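PDB 4AT2: 3-ketosteroid-delta4-5alpha-dehydrogenase from Rhodococcus jostii, which catalyses the flavin-dependent introduction of a double bond between C4 and C5 of 5alpha-reduced 3-ketosteroids, probably as a step in steroid catabolism. Local coordinates for residues A[143-148]-A[205-210]; A[218-223]-A[241-246]; A[356-361]-A[433-438]. One frame throughout, in Å; residues are numbered along the deposited sequence.

Contact 1. Residues A[143-148]-A[205-210]; sequences GVPFKE and MKPLVE
Pro207 lays its ring against the backbone of Gly143, where the chain leaves helix 132-141 through a Schellman motif. Gly143 has a phi of 102°, a conformation glycine reaches readily, and its CA lies 5.3 Å from that of Pro207, close enough for main chain and ring to touch. The carbonyl meets the ring at two carbons: Gly143 O is 3.5 Å from Pro207 CG and about as far from CB. The next residue uses both backbone and side chain. Val144 N faces Pro207 CB at 3.9 Å, and Val144 CG2 approaches the same carbon at 4.2 Å. With CG1 of Val144 turned anti to the backbone N (chi1 -179°), CG2 is the methyl left beside that N, which explains why N and CG2 reach one ring carbon together. CG2 also meets Leu208 CD2 at 4.3 Å. Pro145 adds a looser ring-to-ring touch.

These contacts are van der Waals in kind, so the loop is held to helix 202-214 by shape and burial of apolar surface. Pro207 has no N-H to give to the preceding turn, and the helix kinks there; its carbonyl O accepts the Thr211 hydroxyl. One layer further out, Leu208 is packed by Cys142 and by Ile51, Val54 and Ile58 of helix 51-62, while Val144 also rests on Leu204. Leu208 therefore touches both the loop and helix 51-62, with its side chain about 10 Å from the nearest FAD atom. On the solvent side, Lys206 NZ and Glu210 OE2 form a long salt bridge of 3.7 Å, and past Pro207 the helical ladder continues with Glu210 N bonded to Lys206 O at 2.9 Å.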
loop_
_atom_site.group_PDB
_atom_site.type_symbol
_atom_site.label_atom_id
_atom_site.label_comp_id
_atom_site.label_asym_id
_atom_site.label_seq_id
_atom_site.Cartn_x
_atom_site.Cartn_y
_atom_site.Cartn_z
ATOM N N GLY A 143 -9.377 -32.171 -18.270
ATOM C CA GLY A 143 -9.210 -33.339 -17.404
ATOM C C GLY A 143 -9.042 -33.057 -15.922
ATOM O O GLY A 143 -8.695 -33.959 -15.151
ATOM N N VAL A 144 -9.290 -31.815 -15.505
ATOM C CA VAL A 144 -9.247 -31.483 -14.080
ATOM C C VAL A 144 -10.514 -32.037 -13.435
ATOM O O VAL A 144 -11.616 -31.650 -13.837
ATOM C CB VAL A 144 -9.177 -29.954 -13.835
ATOM C CG1 VAL A 144 -9.117 -29.650 -12.337
ATOM C CG2 VAL A 144 -7.963 -29.351 -14.538
ATOM N N PRO A 145 -10.369 -32.939 -12.439
ATOM C CA PRO A 145 -11.549 -33.553 -11.835
ATOM C C PRO A 145 -12.065 -32.771 -10.619
ATOM O O PRO A 145 -11.272 -32.217 -9.860
ATOM C CB PRO A 145 -11.016 -34.921 -11.390
ATOM C CG PRO A 145 -9.590 -34.651 -11.010
ATOM C CD PRO A 145 -9.122 -33.483 -11.864
ATOM N N PHE A 146 -13.380 -32.711 -10.454
ATOM C CA PHE A 146 -13.976 -32.088 -9.270
ATOM C C PHE A 146 -15.048 -33.007 -8.705
ATOM O O PHE A 146 -15.898 -33.522 -9.447
ATOM C CB PHE A 146 -14.610 -30.723 -9.581
ATOM C CG PHE A 146 -13.643 -29.685 -10.080
ATOM C CD1 PHE A 146 -13.383 -29.561 -11.442
ATOM C CD2 PHE A 146 -13.031 -28.795 -9.199
ATOM C CE1 PHE A 146 -12.505 -28.591 -11.919
ATOM C CE2 PHE A 146 -12.156 -27.821 -9.671
ATOM C CZ PHE A 146 -11.894 -27.715 -11.034
ATOM N N LYS A 147 -15.010 -33.216 -7.394
ATOM C CA LYS A 147 -16.061 -33.977 -6.737
ATOM C C LYS A 147 -17.249 -33.060 -6.497
ATOM O O LYS A 147 -17.085 -31.959 -5.969
ATOM C CB LYS A 147 -15.572 -34.536 -5.412
ATOM C CG LYS A 147 -16.542 -35.531 -4.808
ATOM C CD LYS A 147 -15.950 -36.122 -3.549
ATOM C CE LYS A 147 -16.958 -37.010 -2.840
ATOM N NZ LYS A 147 -16.268 -37.753 -1.750
ATOM N N GLU A 148 -18.444 -33.508 -6.875
ATOM C CA GLU A 148 -19.634 -32.666 -6.757
ATOM C C GLU A 148 -20.198 -32.762 -5.332
ATOM O O GLU A 148 -21.261 -33.331 -5.091
ATOM C CB GLU A 148 -20.653 -32.984 -7.877
ATOM C CG GLU A 148 -20.065 -32.682 -9.257
ATOM C CD GLU A 148 -21.074 -32.651 -10.404
ATOM O OE1 GLU A 148 -21.974 -33.513 -10.440
ATOM O OE2 GLU A 148 -20.933 -31.759 -11.287
ATOM N N MET A 205 -2.535 -28.814 -11.980
ATOM C CA MET A 205 -1.382 -28.790 -12.888
ATOM C C MET A 205 -1.242 -30.016 -13.784
ATOM O O MET A 205 -1.008 -29.882 -14.984
ATOM C CB MET A 205 -0.074 -28.627 -12.107
ATOM C CG MET A 205 0.276 -27.208 -11.721
ATOM S SD MET A 205 0.312 -26.032 -13.096
ATOM C CE MET A 205 1.749 -26.543 -14.013
ATOM N N LYS A 206 -1.349 -31.208 -13.195
ATOM C CA LYS A 206 -1.058 -32.456 -13.911
ATOM C C LYS A 206 -1.910 -32.646 -15.181
ATOM O O LYS A 206 -1.345 -32.858 -16.258
ATOM C CB LYS A 206 -1.152 -33.666 -12.964
ATOM C CG LYS A 206 -0.813 -34.997 -13.615
ATOM C CD LYS A 206 -0.900 -36.107 -12.582
ATOM C CE LYS A 206 -0.312 -37.410 -13.100
ATOM N NZ LYS A 206 -1.383 -38.329 -13.568
ATOM N N PRO A 207 -3.259 -32.555 -15.074
ATOM C CA PRO A 207 -4.064 -32.679 -16.305
ATOM C C PRO A 207 -3.769 -31.608 -17.362
ATOM O O PRO A 207 -3.827 -31.898 -18.557
ATOM C CB PRO A 207 -5.514 -32.536 -15.816
ATOM C CG PRO A 207 -5.470 -32.777 -14.349
ATOM C CD PRO A 207 -4.104 -32.378 -13.875
ATOM N N LEU A 208 -3.454 -30.390 -16.927
ATOM C CA LEU A 208 -3.116 -29.309 -17.864
ATOM C C LEU A 208 -1.790 -29.594 -18.573
ATOM O O LEU A 208 -1.659 -29.376 -19.781
ATOM C CB LEU A 208 -3.086 -27.949 -17.149
ATOM C CG LEU A 208 -4.419 -27.463 -16.547
ATOM C CD1 LEU A 208 -4.301 -26.035 -16.031
ATOM C CD2 LEU A 208 -5.560 -27.526 -17.544
ATOM N N VAL A 209 -0.819 -30.108 -17.824
ATOM C CA VAL A 209 0.470 -30.482 -18.399
ATOM C C VAL A 209 0.288 -31.603 -19.430
ATOM O O VAL A 209 0.825 -31.527 -20.538
ATOM C CB VAL A 209 1.496 -30.859 -17.302
ATOM C CG1 VAL A 209 2.718 -31.544 -17.904
ATOM C CG2 VAL A 209 1.914 -29.606 -16.539
ATOM N N GLU A 210 -0.499 -32.617 -19.071
ATOM C CA GLU A 210 -0.836 -33.699 -20.002
ATOM C C GLU A 210 -1.461 -33.147 -21.283
ATOM O O GLU A 210 -1.101 -33.560 -22.385
ATOM C CB GLU A 210 -1.801 -34.689 -19.349
ATOM C CG GLU A 210 -1.207 -35.483 -18.196
ATOM C CD GLU A 210 -2.217 -36.423 -17.558
ATOM O OE1 GLU A 210 -3.419 -36.077 -17.479
ATOM O OE2 GLU A 210 -1.809 -37.520 -17.133
#

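Contact 2. Residues A[218-223]-A[241-246]; sequences RAEYDM and AKQYGK. With FAD (flavin-adenine dinucleotide), chain D.
The carboxamide of Gln243 stands nearly perpendicular to the carboxylate of Glu220, their planes 83° apart. Its nitrogen makes two bonds, both in the amide plane: Gln243 NE2 donates to Glu220 OE1 at 2.9 Å, reaching the anti side of the carboxylate, and to Tyr221 O at 3.0 Å along an almost straight N-H...O path of 169°. Because Gln243 OE1 is taken by the hydroxyl of Tyr40, the amide is fixed against flipping. Its extended chain runs obliquely past the bent Met223 side chain, whose CE lies 3.6 Å from Gln243 CD, and Met223 SD rests 3.9 Å from Ala241 CB.

Segment 218-223 leaves the parallel sheet of the FAD-binding fold, consistent with a Rossmann type, after Glu220 and enters the mixed sheet at Met223. There it lies beside strand 236-243, which turns back through a type I' turn from Gln243 to Lys246.

At that turn, Asp222 and the Tyr244 ring meet with carboxylate and ring planes 36° apart. Asp222 OD2 accepts Tyr244 N at 2.9 Å on its anti side, with the donor tilted out of the carboxylate plane, and a water continues from OD2 to Gly245 N. Another water links Glu220 OE1, Tyr221 N and Tyr244 OH. Beside the cofactor, Met223 O lies 3.0 Å from C2A of the FAD adenine.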
loop_
_atom_site.group_PDB
_atom_site.type_symbol
_atom_site.label_atom_id
_atom_site.label_comp_id
_atom_site.label_asym_id
_atom_site.label_seq_id
_atom_site.Cartn_x
_atom_site.Cartn_y
_atom_site.Cartn_z
ATOM N N ARG A 218 6.520 -27.668 -26.206
ATOM C CA ARG A 218 7.913 -28.006 -25.899
ATOM C C ARG A 218 8.312 -27.340 -24.586
ATOM O O ARG A 218 7.799 -26.265 -24.258
ATOM C CB ARG A 218 8.816 -27.497 -27.024
ATOM C CG ARG A 218 8.410 -27.962 -28.421
ATOM C CD ARG A 218 8.850 -26.968 -29.495
ATOM N NE ARG A 218 10.264 -26.665 -29.351
ATOM C CZ ARG A 218 10.884 -25.601 -29.856
ATOM N NH1 ARG A 218 10.228 -24.678 -30.555
ATOM N NH2 ARG A 218 12.178 -25.461 -29.632
ATOM N N ALA A 219 9.213 -27.976 -23.831
ATOM C CA ALA A 219 9.721 -27.397 -22.581
ATOM C C ALA A 219 11.242 -27.517 -22.472
ATOM O O ALA A 219 11.819 -28.553 -22.818
ATOM C CB ALA A 219 9.044 -28.034 -21.371
ATOM N N GLU A 220 11.879 -26.449 -22.000
ATOM C CA GLU A 220 13.304 -26.459 -21.675
ATOM C C GLU A 220 13.477 -26.073 -20.214
ATOM O O GLU A 220 12.862 -25.110 -19.747
ATOM C CB GLU A 220 14.092 -25.496 -22.576
ATOM C CG GLU A 220 14.355 -26.005 -23.991
ATOM C CD GLU A 220 15.306 -27.197 -24.035
ATOM O OE1 GLU A 220 16.201 -27.305 -23.175
ATOM O OE2 GLU A 220 15.155 -28.031 -24.950
ATOM N N TYR A 221 14.307 -26.832 -19.501
ATOM C CA TYR A 221 14.486 -26.663 -18.054
ATOM C C TYR A 221 15.838 -26.031 -17.725
ATOM O O TYR A 221 16.659 -25.824 -18.618
ATOM C CB TYR A 221 14.275 -28.010 -17.340
ATOM C CG TYR A 221 12.839 -28.474 -17.450
ATOM C CD1 TYR A 221 11.849 -27.915 -16.639
ATOM C CD2 TYR A 221 12.461 -29.430 -18.395
ATOM C CE1 TYR A 221 10.527 -28.309 -16.750
ATOM C CE2 TYR A 221 11.139 -29.833 -18.506
ATOM C CZ TYR A 221 10.177 -29.262 -17.689
ATOM O OH TYR A 221 8.854 -29.650 -17.780
ATOM N N ASP A 222 16.049 -25.703 -16.451
ATOM C CA ASP A 222 17.196 -24.906 -16.012
ATOM C C ASP A 222 17.320 -23.589 -16.780
ATOM O O ASP A 222 18.420 -23.058 -16.944
ATOM C CB ASP A 222 18.510 -25.700 -16.107
ATOM C CG ASP A 222 19.602 -25.120 -15.222
ATOM O OD1 ASP A 222 19.292 -24.728 -14.080
ATOM O OD2 ASP A 222 20.772 -25.049 -15.663
ATOM N N MET A 223 16.185 -23.067 -17.252
ATOM C CA MET A 223 16.144 -21.831 -18.016
ATOM C C MET A 223 15.830 -20.678 -17.103
ATOM O O MET A 223 14.659 -20.445 -16.794
ATOM C CB MET A 223 15.031 -21.895 -19.060
ATOM C CG MET A 223 15.433 -22.526 -20.366
ATOM S SD MET A 223 16.356 -21.379 -21.410
ATOM C CE MET A 223 16.421 -22.395 -22.879
ATOM N N ALA A 241 18.456 -15.873 -21.524
ATOM C CA ALA A 241 18.417 -16.665 -20.288
ATOM C C ALA A 241 19.786 -17.246 -19.966
ATOM O O ALA A 241 20.668 -17.277 -20.818
ATOM C CB ALA A 241 17.396 -17.792 -20.402
ATOM N N LYS A 242 19.958 -17.703 -18.733
ATOM C CA LYS A 242 21.070 -18.606 -18.414
ATOM C C LYS A 242 20.527 -20.039 -18.330
ATOM O O LYS A 242 19.556 -20.295 -17.614
ATOM C CB LYS A 242 21.769 -18.202 -17.105
ATOM C CG LYS A 242 23.013 -19.038 -16.780
ATOM C CD LYS A 242 23.645 -18.650 -15.447
ATOM C CE LYS A 242 24.902 -19.468 -15.175
ATOM N NZ LYS A 242 25.525 -19.141 -13.864
ATOM N N GLN A 243 21.128 -20.959 -19.089
ATOM C CA GLN A 243 20.732 -22.369 -19.036
ATOM C C GLN A 243 21.972 -23.232 -19.019
ATOM O O GLN A 243 22.878 -23.019 -19.830
ATOM C CB GLN A 243 19.864 -22.762 -20.236
ATOM C CG GLN A 243 19.252 -24.158 -20.107
ATOM C CD GLN A 243 18.781 -24.746 -21.428
ATOM O OE1 GLN A 243 19.365 -24.497 -22.490
ATOM N NE2 GLN A 243 17.721 -25.547 -21.366
ATOM N N TYR A 244 21.991 -24.203 -18.107
ATOM C CA TYR A 244 23.136 -25.108 -17.960
ATOM C C TYR A 244 24.443 -24.324 -17.993
ATOM O O TYR A 244 25.384 -24.672 -18.718
ATOM C CB TYR A 244 23.094 -26.237 -19.010
ATOM C CG TYR A 244 21.796 -27.015 -18.930
ATOM C CD1 TYR A 244 21.347 -27.516 -17.707
ATOM C CD2 TYR A 244 21.010 -27.224 -20.057
ATOM C CE1 TYR A 244 20.146 -28.213 -17.612
ATOM C CE2 TYR A 244 19.811 -27.922 -19.973
ATOM C CZ TYR A 244 19.386 -28.409 -18.747
ATOM O OH TYR A 244 18.187 -29.095 -18.631
ATOM N N GLY A 245 24.479 -23.251 -17.202
ATOM C CA GLY A 245 25.719 -22.497 -16.984
ATOM C C GLY A 245 26.102 -21.474 -18.035
ATOM O O GLY A 245 27.060 -20.731 -17.839
ATOM N N LYS A 246 25.379 -21.428 -19.150
ATOM C CA LYS A 246 25.740 -20.499 -20.220
ATOM C C LYS A 246 24.581 -19.611 -20.659
ATOM O O LYS A 246 23.413 -19.943 -20.467
ATOM C CB LYS A 246 26.381 -21.219 -21.421
ATOM C CG LYS A 246 25.470 -22.135 -22.206
ATOM C CD LYS A 246 26.154 -22.576 -23.495
ATOM C CE LYS A 246 25.171 -23.251 -24.433
ATOM N NZ LYS A 246 24.626 -24.505 -23.846
HETATM P PA FAD D . 4.069 -20.520 -10.261
HETATM O O1A FAD D . 3.000 -21.542 -10.242
HETATM O O2A FAD D . 5.000 -20.446 -9.125
HETATM O O5B FAD D . 4.913 -20.719 -11.607
HETATM C C5B FAD D . 5.990 -19.836 -11.937
HETATM C C4B FAD D . 7.116 -20.660 -12.584
HETATM O O4B FAD D . 8.084 -19.688 -13.037
HETATM C C3B FAD D . 7.814 -21.524 -11.526
HETATM O O3B FAD D . 7.875 -22.894 -11.995
HETATM C C2B FAD D . 9.204 -20.892 -11.391
HETATM O O2B FAD D . 10.205 -21.907 -11.115
HETATM C C1B FAD D . 9.401 -20.266 -12.770
HETATM N N9A FAD D . 10.372 -19.151 -12.794
HETATM C C8A FAD D . 10.636 -18.245 -11.844
HETATM N N7A FAD D . 11.576 -17.421 -12.305
HETATM C C5A FAD D . 11.895 -17.803 -13.557
HETATM C C6A FAD D . 12.768 -17.346 -14.489
HETATM N N6A FAD D . 13.516 -16.280 -14.207
HETATM N N1A FAD D . 12.896 -17.935 -15.690
HETATM C C2A FAD D . 12.116 -19.037 -16.011
HETATM N N3A FAD D . 11.226 -19.502 -15.047
HETATM C C4A FAD D . 11.142 -18.872 -13.846
HETATM N N1 FAD D . -3.587 -19.736 -4.514
HETATM C C2 FAD D . -4.855 -20.121 -4.912
HETATM O O2 FAD D . -5.458 -19.436 -5.727
HETATM N N3 FAD D . -5.436 -21.285 -4.390
HETATM C C4 FAD D . -4.757 -22.043 -3.434
HETATM O O4 FAD D . -5.307 -23.053 -2.985
HETATM C C4X FAD D . -3.478 -21.649 -3.026
HETATM N N5 FAD D . -2.799 -22.347 -2.084
HETATM C C5X FAD D . -1.681 -21.821 -1.545
HETATM C C6 FAD D . -1.112 -22.395 -0.404
HETATM C C7 FAD D . 0.055 -21.869 0.154
HETATM C C7M FAD D . 0.584 -22.489 1.304
HETATM C C8 FAD D . 0.663 -20.737 -0.430
HETATM C C8M FAD D . 1.845 -20.159 0.076
HETATM C C9 FAD D . 0.098 -20.174 -1.577
HETATM C C9A FAD D . -1.084 -20.696 -2.123
HETATM N N10 FAD D . -1.657 -20.133 -3.215
HETATM C C10 FAD D . -2.897 -20.500 -3.567
HETATM C "C1'" FAD D . -0.939 -19.175 -4.095
HETATM C "C2'" FAD D . -0.566 -19.863 -5.417
HETATM O "O2'" FAD D . 0.127 -21.063 -5.066
HETATM C "C3'" FAD D . 0.347 -18.967 -6.270
HETATM O "O3'" FAD D . 0.016 -17.574 -6.132
HETATM C "C4'" FAD D . 0.243 -19.382 -7.747
HETATM O "O4'" FAD D . 0.577 -20.774 -7.845
HETATM C "C5'" FAD D . 1.209 -18.565 -8.607
HETATM O "O5'" FAD D . 1.012 -18.933 -9.986
HETATM P P FAD D . 2.093 -18.496 -11.100
HETATM O O1P FAD D . 2.234 -17.037 -11.131
HETATM O O2P FAD D . 1.765 -19.249 -12.356
HETATM O O3P FAD D . 3.487 -18.998 -10.421
HETATM O O HOH W 1 15.953 -28.909 -20.669
HETATM O O HOH W 2 22.688 -22.610 -15.186
#

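Contact 3. Residues A[356-361]-A[433-438]; sequences FLIIDE and TPVAAL
Leu357 and Leu438 pair as neighbours in the two inner strands of a four-stranded antiparallel sheet, strands 356-360 and 435-438 running at 161° to each other. The closely packed part spans Leu357 to Ile359. Reciprocal backbone bonds join Leu357 with Leu438 and Ile359 with Ala436, the shorter one of each pair being Leu438 N to Leu357 O and Ala436 N to Ile359 O, both 2.8 Å.

Each face of the sheet carries its own apolar layer. On one, Leu357 and Leu438 run alongside each other in the same direction, with CD2 to CD2 at 4.0 Å, and Ile359 CG2 meets Leu438 CD1 at 3.9 Å; Tyr364 of helix 361-369 packs on this layer. On the other, Ile358 splits its branches. With chi1 at -47°, CG2 is anti to the backbone N and touches Val435 CG2 at 3.8 Å, while the other branch brings CD1 to Ala437 CB, also at 3.8 Å. Leu391 of helix 388-394 covers that side.

Toward solvent the fit slackens. Thr433 and Glu361 are exposed, and Pro434 follows a cis peptide bond. Asp360, the N-cap of helix 361-369, caps a backbone N of its first turn, OD1 also bonding to the Ser363 hydroxyl, OD2 to Gly432 N. The Glu361 carboxylate lies beside the CG/CD edge of the Pro434 ring, its OE1 3.8 Å from Pro434 CG, and Glu361 N donates to Pro434 O at 3.0 Å.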
loop_
_atom_site.group_PDB
_atom_site.type_symbol
_atom_site.label_atom_id
_atom_site.label_comp_id
_atom_site.label_asym_id
_atom_site.label_seq_id
_atom_site.Cartn_x
_atom_site.Cartn_y
_atom_site.Cartn_z
ATOM N N PHE A 356 -5.430 -12.205 20.320
ATOM C CA PHE A 356 -5.582 -13.306 21.257
ATOM C C PHE A 356 -6.929 -13.929 21.008
ATOM O O PHE A 356 -7.887 -13.212 20.705
ATOM C CB PHE A 356 -5.566 -12.803 22.710
ATOM C CG PHE A 356 -4.361 -11.985 23.067
ATOM C CD1 PHE A 356 -3.194 -12.598 23.506
ATOM C CD2 PHE A 356 -4.400 -10.597 22.978
ATOM C CE1 PHE A 356 -2.085 -11.839 23.847
ATOM C CE2 PHE A 356 -3.290 -9.830 23.316
ATOM C CZ PHE A 356 -2.134 -10.457 23.766
ATOM N N LEU A 357 -7.016 -15.253 21.135
ATOM C CA LEU A 357 -8.317 -15.921 21.096
ATOM C C LEU A 357 -8.765 -16.209 22.521
ATOM O O LEU A 357 -8.092 -16.935 23.266
ATOM C CB LEU A 357 -8.283 -17.223 20.254
ATOM C CG LEU A 357 -9.666 -17.891 20.119
ATOM C CD1 LEU A 357 -10.572 -17.076 19.196
ATOM C CD2 LEU A 357 -9.556 -19.332 19.626
ATOM N N ILE A 358 -9.903 -15.623 22.888
ATOM C CA ILE A 358 -10.514 -15.846 24.201
ATOM C C ILE A 358 -11.591 -16.906 23.997
ATOM O O ILE A 358 -12.482 -16.745 23.155
ATOM C CB ILE A 358 -11.141 -14.554 24.775
ATOM C CG1 ILE A 358 -10.173 -13.358 24.642
ATOM C CG2 ILE A 358 -11.597 -14.793 26.214
ATOM C CD1 ILE A 358 -8.852 -13.534 25.384
ATOM N N ILE A 359 -11.486 -18.006 24.733
ATOM C CA ILE A 359 -12.358 -19.152 24.483
ATOM C C ILE A 359 -12.566 -19.939 25.765
ATOM O O ILE A 359 -11.606 -20.139 26.539
ATOM C CB ILE A 359 -11.766 -20.032 23.341
ATOM C CG1 ILE A 359 -12.734 -21.158 22.936
ATOM C CG2 ILE A 359 -10.357 -20.527 23.698
ATOM C CD1 ILE A 359 -12.393 -21.813 21.600
ATOM N N ASP A 360 -13.808 -20.353 26.028
ATOM C CA ASP A 360 -14.036 -21.154 27.225
ATOM C C ASP A 360 -13.573 -22.589 27.001
ATOM O O ASP A 360 -13.392 -23.040 25.862
ATOM C CB ASP A 360 -15.460 -21.026 27.815
ATOM C CG ASP A 360 -16.557 -21.541 26.898
ATOM O OD1 ASP A 360 -16.422 -22.621 26.305
ATOM O OD2 ASP A 360 -17.600 -20.870 26.822
ATOM N N GLU A 361 -13.322 -23.287 28.099
ATOM C CA GLU A 361 -12.701 -24.599 28.026
ATOM C C GLU A 361 -13.545 -25.579 27.208
ATOM O O GLU A 361 -13.012 -26.292 26.361
ATOM C CB GLU A 361 -12.432 -25.087 29.452
ATOM C CG GLU A 361 -12.164 -26.561 29.682
ATOM C CD GLU A 361 -11.915 -26.800 31.161
ATOM O OE1 GLU A 361 -10.852 -26.364 31.656
ATOM O OE2 GLU A 361 -12.804 -27.352 31.842
ATOM N N THR A 433 -16.978 -20.225 31.661
ATOM C CA THR A 433 -15.784 -20.424 32.484
ATOM C C THR A 433 -15.596 -21.928 32.741
ATOM O O THR A 433 -16.564 -22.686 32.662
ATOM C CB THR A 433 -15.888 -19.673 33.829
ATOM O OG1 THR A 433 -17.053 -20.120 34.531
ATOM C CG2 THR A 433 -15.949 -18.147 33.621
ATOM N N PRO A 434 -14.354 -22.388 32.997
ATOM C CA PRO A 434 -13.100 -21.645 32.976
ATOM C C PRO A 434 -12.835 -21.133 31.571
ATOM O O PRO A 434 -13.429 -21.622 30.595
ATOM C CB PRO A 434 -12.038 -22.688 33.363
ATOM C CG PRO A 434 -12.777 -23.898 33.796
ATOM C CD PRO A 434 -14.131 -23.838 33.166
ATOM N N VAL A 435 -11.966 -20.134 31.481
ATOM C CA VAL A 435 -11.735 -19.433 30.233
ATOM C C VAL A 435 -10.242 -19.462 29.940
ATOM O O VAL A 435 -9.422 -19.440 30.863
ATOM C CB VAL A 435 -12.346 -17.994 30.296
ATOM C CG1 VAL A 435 -11.744 -17.162 31.432
ATOM C CG2 VAL A 435 -12.289 -17.287 28.944
ATOM N N ALA A 436 -9.899 -19.543 28.660
ATOM C CA ALA A 436 -8.505 -19.613 28.225
ATOM C C ALA A 436 -8.210 -18.528 27.193
ATOM O O ALA A 436 -9.119 -17.988 26.571
ATOM C CB ALA A 436 -8.220 -20.981 27.636
ATOM N N ALA A 437 -6.933 -18.204 27.022
ATOM C CA ALA A 437 -6.523 -17.307 25.948
ATOM C C ALA A 437 -5.362 -17.909 25.181
ATOM O O ALA A 437 -4.375 -18.373 25.769
ATOM C CB ALA A 437 -6.157 -15.932 26.486
ATOM N N LEU A 438 -5.488 -17.918 23.862
ATOM C CA LEU A 438 -4.399 -18.295 22.976
ATOM C C LEU A 438 -3.642 -17.030 22.602
ATOM O O LEU A 438 -4.255 -16.030 22.228
ATOM C CB LEU A 438 -4.939 -18.930 21.689
ATOM C CG LEU A 438 -5.464 -20.369 21.690
ATOM C CD1 LEU A 438 -6.631 -20.563 22.660
ATOM C CD2 LEU A 438 -5.871 -20.734 20.259
#

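Contacts 1 and 3 are mostly buried, whereas contact 2 is only partly so. Contact 1 joins a loop to a helix by apolar packing, and contact 3 pairs neighbouring strands of one sheet through backbone bonds with apolar layers on both faces. Contact 2, where the chain crosses from the parallel to the mixed sheet, relies on amide and carboxylate bonds to side chains and backbone, and on waters. Helix 202-214 of contact 1 leads directly into strand 218-220 of contact 2. Contact 2 touches FAD and holds Met223 of its pocket, whereas the Leu208 side chain of contact 1 is about 10 Å from it. Contact 3 is remote, its centre about 54 Å from that of contact 2.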